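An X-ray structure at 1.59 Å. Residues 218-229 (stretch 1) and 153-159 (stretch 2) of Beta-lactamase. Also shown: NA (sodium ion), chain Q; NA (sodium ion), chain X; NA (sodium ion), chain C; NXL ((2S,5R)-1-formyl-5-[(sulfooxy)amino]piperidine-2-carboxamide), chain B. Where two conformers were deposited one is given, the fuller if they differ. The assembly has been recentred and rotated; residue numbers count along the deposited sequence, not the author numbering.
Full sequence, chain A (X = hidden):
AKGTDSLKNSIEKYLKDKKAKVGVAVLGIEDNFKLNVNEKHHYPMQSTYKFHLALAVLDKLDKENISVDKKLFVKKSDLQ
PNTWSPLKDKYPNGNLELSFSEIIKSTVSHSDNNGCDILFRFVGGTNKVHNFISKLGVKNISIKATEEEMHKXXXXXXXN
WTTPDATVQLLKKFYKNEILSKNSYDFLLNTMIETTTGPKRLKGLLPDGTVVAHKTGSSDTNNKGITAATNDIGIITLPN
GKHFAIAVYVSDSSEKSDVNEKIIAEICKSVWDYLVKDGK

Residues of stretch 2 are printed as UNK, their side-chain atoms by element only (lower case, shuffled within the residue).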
ATOM      1  N   SER A 218       6.693  -8.147   5.035  1.00  9.01           N
ATOM      2  CA  SER A 218       7.145  -6.972   5.802  1.00 10.53           C
ATOM      3  C   SER A 218       5.996  -6.528   6.701  1.00 13.16           C
ATOM      4  O   SER A 218       4.827  -6.687   6.350  1.00 15.33           O
ATOM      5  CB  SER A 218       7.550  -5.860   4.839  1.00 10.98           C
ATOM      6  OG  SER A 218       8.520  -6.266   3.889  1.00 11.94           O
ATOM      7  N   SER A 219       6.323  -6.026   7.882  1.00 12.25           N
ATOM      8  CA  SER A 219       5.350  -5.272   8.657  1.00 12.18           C
ATOM      9  C   SER A 219       5.689  -3.790   8.629  1.00 15.98           C
ATOM     10  O   SER A 219       6.793  -3.411   8.280  1.00 18.32           O
ATOM     11  CB  SER A 219       5.328  -5.729  10.116  1.00 11.88           C
ATOM     12  OG  SER A 219       6.532  -5.364  10.742  1.00 12.88           O
ATOM     13  N   ASP A 220       4.832  -3.011   9.261  1.00 19.04           N
ATOM     14  CA  ASP A 220       5.188  -1.638   9.539  1.00 23.21           C
ATOM     15  C   ASP A 220       5.981  -1.599  10.860  1.00 26.89           C
ATOM     16  O   ASP A 220       6.359  -2.638  11.430  1.00 22.72           O
ATOM     17  CB  ASP A 220       3.928  -0.763   9.628  1.00 27.92           C
ATOM     18  CG  ASP A 220       4.118   0.625   8.982  1.00 34.00           C
ATOM     19  OD1 ASP A 220       4.804   1.468   9.603  1.00 27.42           O
ATOM     20  OD2 ASP A 220       3.494   0.906   7.911  1.00 33.78           O
ATOM     21  N   THR A 221       6.284  -0.379  11.291  1.00 26.92           N
ATOM     22  CA  THR A 221       6.982  -0.131  12.543  1.00 26.23           C
ATOM     23  C   THR A 221       6.003   0.571  13.471  1.00 26.97           C
ATOM     24  O   THR A 221       5.076   1.256  13.011  1.00 28.55           O
ATOM     25  CB  THR A 221       8.229   0.734  12.280  1.00 24.63           C
ATOM     26  OG1 THR A 221       9.026   0.123  11.254  1.00 24.35           O
ATOM     27  CG2 THR A 221       9.064   0.917  13.516  1.00 28.18           C
ATOM     28  N   ASN A 222       6.021   0.197  14.748  1.00 23.60           N
ATOM     29  CA  ASN A 222       5.062   0.757  15.679  1.00 20.74           C
ATOM     30  C   ASN A 222       5.624   2.024  16.318  1.00 22.42           C
ATOM     31  O   ASN A 222       6.716   2.476  15.952  1.00 22.43           O
ATOM     32  CB  ASN A 222       4.624  -0.278  16.730  1.00 20.91           C
ATOM     33  CG  ASN A 222       5.725  -0.646  17.700  1.00 19.32           C
ATOM     34  OD1 ASN A 222       6.807  -0.084  17.680  1.00 19.19           O
ATOM     35  ND2 ASN A 222       5.469  -1.665  18.513  1.00 22.95           N
ATOM     36  N   ASN A 223       4.837   2.608  17.223  1.00 22.22           N
ATOM     37  CA  ASN A 223       5.211   3.859  17.871  1.00 25.07           C
ATOM     38  C   ASN A 223       6.407   3.699  18.821  1.00 28.94           C
ATOM     39  O   ASN A 223       6.971   4.693  19.256  1.00 29.64           O
ATOM     40  CB  ASN A 223       3.987   4.518  18.554  1.00 26.97           C
ATOM     41  CG  ASN A 223       3.545   3.817  19.844  1.00 31.82           C
ATOM     42  OD1 ASN A 223       2.967   4.476  20.712  1.00 48.10           O
ATOM     43  ND2 ASN A 223       3.763   2.501  19.974  1.00 29.88           N
ATOM     44  N   LYS A 224       6.812   2.458  19.107  1.00 23.15           N
ATOM     45  CA  LYS A 224       8.012   2.201  19.903  1.00 26.91           C
ATOM     46  C   LYS A 224       9.244   1.909  19.069  1.00 22.05           C
ATOM     47  O   LYS A 224      10.262   1.507  19.602  1.00 24.31           O
ATOM     48  CB  LYS A 224       7.774   1.027  20.864  1.00 29.72           C
ATOM     49  CG  LYS A 224       6.660   1.266  21.866  1.00 37.13           C
ATOM     50  CD  LYS A 224       7.208   1.830  23.169  1.00 48.28           C
ATOM     51  CE  LYS A 224       6.150   2.613  23.936  1.00 52.42           C
ATOM     52  NZ  LYS A 224       6.770   3.424  25.026  1.00 56.59           N
ATOM     53  N   GLY A 225       9.143   2.016  17.753  1.00 20.67           N
ATOM     54  CA  GLY A 225      10.298   1.804  16.915  1.00 19.08           C
ATOM     55  C   GLY A 225      10.554   0.339  16.570  1.00 18.41           C
ATOM     56  O   GLY A 225      11.591   0.010  16.026  1.00 20.31           O
ATOM     57  N   ILE A 226       9.583  -0.517  16.829  1.00 18.18           N
ATOM     58  CA  ILE A 226       9.737  -1.955  16.539  1.00 17.10           C
ATOM     59  C   ILE A 226       9.084  -2.329  15.200  1.00 13.83           C
ATOM     60  O   ILE A 226       7.909  -2.085  14.994  1.00 16.30           O
ATOM     61  CB  ILE A 226       9.076  -2.785  17.646  1.00 17.79           C
ATOM     62  CG1 ILE A 226       9.660  -2.379  18.996  1.00 22.63           C
ATOM     63  CG2 ILE A 226       9.260  -4.276  17.409  1.00 19.10           C
ATOM     64  CD1 ILE A 226      11.129  -2.699  19.117  1.00 22.18           C
ATOM     65  N   THR A 227       9.869  -2.947  14.326  1.00 14.91           N
ATOM     66  CA  THR A 227       9.353  -3.547  13.115  1.00 14.55           C
ATOM     67  C   THR A 227       9.142  -5.070  13.364  1.00 11.47           C
ATOM     68  O   THR A 227      10.098  -5.838  13.467  1.00 13.68           O
ATOM     69  CB  THR A 227      10.307  -3.301  11.969  1.00 15.52           C
ATOM     70  OG1 THR A 227      10.536  -1.866  11.834  1.00 16.94           O
ATOM     71  CG2 THR A 227       9.701  -3.794  10.694  1.00 14.31           C
ATOM     72  N   ALA A 228       7.876  -5.461  13.398  1.00 12.22           N
ATOM     73  CA  ALA A 228       7.518  -6.832  13.756  1.00 12.78           C
ATOM     74  C   ALA A 228       8.138  -7.886  12.850  1.00 13.48           C
ATOM     75  O   ALA A 228       8.490  -8.955  13.313  1.00 11.70           O
ATOM     76  CB  ALA A 228       6.026  -7.003  13.770  1.00 14.14           C
ATOM     77  N   ALA A 229       8.141  -7.624  11.540  1.00 12.85           N
ATOM     78  CA  ALA A 229       8.528  -8.637  10.553  1.00 11.40           C
ATOM     79  C   ALA A 229       9.236  -8.046   9.338  1.00 10.75           C
ATOM     80  O   ALA A 229       8.762  -7.084   8.748  1.00 11.94           O
ATOM     81  CB  ALA A 229       7.319  -9.428  10.103  1.00 12.35           C
ATOM     82  N   UNK A 153      -5.390  -4.062  13.239  1.00 19.51           N
ATOM     83  CA  UNK A 153      -4.765  -3.981  14.543  1.00 20.67           C
ATOM     84  C   UNK A 153      -3.389  -4.625  14.594  1.00 21.19           C
ATOM     85  O   UNK A 153      -3.167  -5.720  14.079  1.00 19.70           O
ATOM     86  c   UNK A 153      -5.678  -4.605  15.588  1.00 24.77           C
ATOM     87  N   UNK A 154      -2.487  -3.972  15.303  1.00 20.57           N
ATOM     88  CA  UNK A 154      -1.100  -4.342  15.324  1.00 20.07           C
ATOM     89  C   UNK A 154      -0.874  -5.796  15.681  1.00 19.25           C
ATOM     90  O   UNK A 154      -0.110  -6.453  15.035  1.00 19.98           O
ATOM     91  c   UNK A 154       2.304  -2.860  14.419  1.00 23.59           C
ATOM     92  c   UNK A 154      -0.348  -3.446  16.307  1.00 25.52           C
ATOM     93  c   UNK A 154       3.315  -4.120  16.215  1.00 25.34           C
ATOM     94  c   UNK A 154       1.586  -4.537  17.554  1.00 26.73           C
ATOM     95  c   UNK A 154       4.577  -4.011  15.643  1.00 25.74           C
ATOM     96  c   UNK A 154       4.680  -3.353  14.451  1.00 26.70           C
ATOM     97  c   UNK A 154       3.555  -2.790  13.830  1.00 22.80           C
ATOM     98  c   UNK A 154       2.165  -3.563  15.621  1.00 23.70           C
ATOM     99  c   UNK A 154       1.065  -3.828  16.500  1.00 23.58           C
ATOM    100  n   UNK A 154       2.931  -4.688  17.403  1.00 28.51           N
ATOM    101  N   UNK A 155      -1.581  -6.348  16.661  1.00 19.75           N
ATOM    102  CA  UNK A 155      -1.288  -7.674  17.173  0.50 18.88           C
ATOM    103  C   UNK A 155      -1.725  -8.813  16.230  1.00 18.10           C
ATOM    104  O   UNK A 155      -1.257  -9.950  16.330  1.00 16.44           O
ATOM    105  n   UNK A 155      -3.090  -9.917  18.963  0.50 21.97           N
ATOM    106  c   UNK A 155      -1.943  -9.255  19.022  0.50 20.64           C
ATOM    107  c   UNK A 155      -1.972  -7.838  18.532  0.50 20.37           C
ATOM    108  o   UNK A 155      -0.886  -9.777  19.380  0.50 28.70           O
ATOM    109  N   UNK A 156      -2.652  -8.523  15.324  1.00 16.44           N
ATOM    110  CA  UNK A 156      -3.281  -9.593  14.551  1.00 16.33           C
ATOM    111  C   UNK A 156      -2.258 -10.360  13.693  1.00 14.76           C
ATOM    112  O   UNK A 156      -2.361 -11.580  13.504  1.00 12.51           O
ATOM    113  c   UNK A 156      -4.414  -9.061  13.669  1.00 15.89           C
ATOM    114  c   UNK A 156      -5.505  -8.405  14.519  1.00 18.76           C
ATOM    115  c   UNK A 156      -4.994 -10.177  12.820  1.00 15.81           C
ATOM    116  N   UNK A 157      -1.220  -9.671  13.251  1.00 14.17           N
ATOM    117  CA  UNK A 157      -0.141 -10.328  12.485  1.00 14.45           C
ATOM    118  C   UNK A 157       0.530 -11.500  13.207  1.00 14.17           C
ATOM    119  O   UNK A 157       1.013 -12.413  12.578  1.00 14.07           O
ATOM    120  n   UNK A 157       2.339  -6.367  13.390  1.00 19.13           N
ATOM    121  c   UNK A 157       2.519  -7.497  12.723  1.00 21.30           C
ATOM    122  o   UNK A 157       3.437  -7.652  11.906  1.00 21.49           O
ATOM    123  c   UNK A 157       1.701  -8.673  13.187  1.00 17.66           C
ATOM    124  c   UNK A 157       0.942  -9.331  12.041  1.00 15.81           C
ATOM    125  N   UNK A 158       0.604 -11.452  14.541  1.00 13.59           N
ATOM    126  CA  UNK A 158       1.256 -12.507  15.267  1.00 13.04           C
ATOM    127  C   UNK A 158       0.409 -13.800  15.272  1.00 12.19           C
ATOM    128  O   UNK A 158       0.932 -14.875  15.594  1.00 13.69           O
ATOM    129  c   UNK A 158       2.288  -9.637  16.783  1.00 19.10           C
ATOM    130  c   UNK A 158       2.673 -10.964  16.756  1.00 15.39           C
ATOM    131  c   UNK A 158       4.986 -10.255  16.868  1.00 15.83           C
ATOM    132  o   UNK A 158       5.486  -7.935  16.946  1.00 23.06           O
ATOM    133  c   UNK A 158       4.021 -11.267  16.801  1.00 17.65           C
ATOM    134  c   UNK A 158       3.222  -8.628  16.836  1.00 19.41           C
ATOM    135  c   UNK A 158       1.630 -12.064  16.703  1.00 14.26           C
ATOM    136  c   UNK A 158       4.570  -8.951  16.858  1.00 19.07           C
ATOM    137  N   UNK A 159      -0.878 -13.706  14.914  1.00 13.63           N
ATOM    138  CA  UNK A 159      -1.687 -14.914  14.809  1.00 13.15           C
ATOM    139  C   UNK A 159      -1.391 -15.728  13.571  1.00 12.91           C
ATOM    140  O   UNK A 159      -1.767 -16.903  13.479  1.00 15.07           O
ATOM    141  o   UNK A 159      -3.670 -13.941  13.746  1.00 14.48           O
ATOM    142  c   UNK A 159      -3.200 -14.645  14.904  1.00 14.47           C
ATOM    143  c   UNK A 159      -3.517 -13.841  16.131  1.00 16.15           C
TER
HETATM  144 NA    NA Q 316      -1.280  -6.836  12.370  1.00 24.50          NA
HETATM  145 NA    NA X 323       9.441  -4.609   7.386  1.00 29.53          NA
HETATM  146 NA    NA C 322      12.548  -0.824  13.399  1.00 26.63          NA
HETATM  147  OAC NXL B 301       4.082  -8.695   3.933  1.00  9.90           O
HETATM  148  CAN NXL B 301       3.346  -8.388   3.002  1.00 11.70           C
HETATM  149  N   NXL B 301       2.926  -7.228   2.762  1.00 11.78           N
HETATM  150  CAJ NXL B 301       2.325  -6.890   1.490  1.00 13.48           C
HETATM  151  CA  NXL B 301       3.199  -6.157   3.711  1.00 12.91           C
HETATM  152  C   NXL B 301       2.001  -5.573   4.378  1.00 19.17           C
HETATM  153  O   NXL B 301       0.870  -5.871   4.038  1.00 16.90           O
HETATM  154  NAA NXL B 301       2.265  -4.607   5.261  1.00 22.01           N
HETATM  155  CB  NXL B 301       3.983  -5.077   3.011  1.00 13.89           C
HETATM  156  CAH NXL B 301       3.405  -4.694   1.670  1.00 15.68           C
HETATM  157  CAO NXL B 301       3.213  -5.906   0.768  1.00 15.62           C
HETATM  158  NAK NXL B 301       4.438  -6.560   0.261  1.00 25.03           N
HETATM  159  OAL NXL B 301       5.538  -6.372   0.960  1.00 31.58           O
HETATM  160  SAR NXL B 301       6.619  -7.442   0.772  1.00 24.20           S
HETATM  161  OAD NXL B 301       7.493  -6.868  -0.202  1.00 31.54           O
HETATM  162  OAE NXL B 301       7.464  -7.705   1.883  1.00 30.44           O
HETATM  163  OAG NXL B 301       5.769  -8.825   0.593  1.00 31.48           O
HETATM  164  O   HOH W   1       0.330  -5.835  10.365  1.00 23.31           O
HETATM  165  O   HOH W   2      12.683   1.627  12.490  1.00 41.17           O

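Position 153 has one side-chain carbon. It lies out of reach of stretch 1. A single carbon means Ala 153. O of Ala 153 binds the sodium ion of chain Q at 2.8 Å.

Position 154 carries one carbon, then fused five- and six-membered rings with eight carbons and one nitrogen. The six-membered ring lies against Asp 220, Thr 221, Asn 222 and Ile 226, and CB of Asn 222 sits over its face. Only an indole fits, so this is Trp 154. CB of Asn 222 is 3.8 Å from the centroid of the six-membered ring of Trp 154, 9° off the normal, a CH-pi contact. Atom CH2 of Trp 154 lies 3.5 Å from O of Asp 220, at the ring edge, and 3.5 Å from O of Ile 226. CZ2 of Trp 154 is 3.8 Å from CB of Ala 228.

Position 155 has two side-chain carbons, the second bearing one oxygen and one nitrogen. It does not touch stretch 1. The short amide gives Asn 155.

Position 156 has three side-chain carbons, branched at the first. It too is out of reach. This is Val 156.

Position 157 has three carbons in a row, the third carrying one oxygen and one nitrogen. Its oxygen meets CB of Ser 219 and CB of Ala 228. The longer amide is Gln 157. OE1 of Gln 157 is 3.2 Å from CB of Ser 219 and 3.3 Å from CB of Ala 228. NE2 of Gln 157 donates to O of Trp 154 at 3.0 Å, which ties the side chain back to its own stretch.

Position 158 has one carbon, then a six-carbon ring bearing an oxygen. The oxygen approaches CB of Ala 228. This is Tyr 158. OH of Tyr 158 is 3.4 Å from CB of Ala 228, and CZ of Tyr 158 is 3.9 Å from the same CB.

Position 159 has one carbon carrying an oxygen and a carbon. It makes no contact with stretch 1. The branch gives Thr 159, whose OG1 donates to O of Val 156 at 2.7 Å.

The contact works by packing, with no hydrogen bond across the stretches. Trp 154 gives the largest covered area and lies against Asp 220, Thr 221, Asn 222 and Ile 226. OD1 of Asn 222 accepts from N of Ile 226 at 2.9 Å, and CB of Asn 222 lies over the six-membered ring. The small methyl of Ala 228 meets Trp 154, Gln 157 and Tyr 158 together.

Stretch 2 (153-159) AWNVQYT
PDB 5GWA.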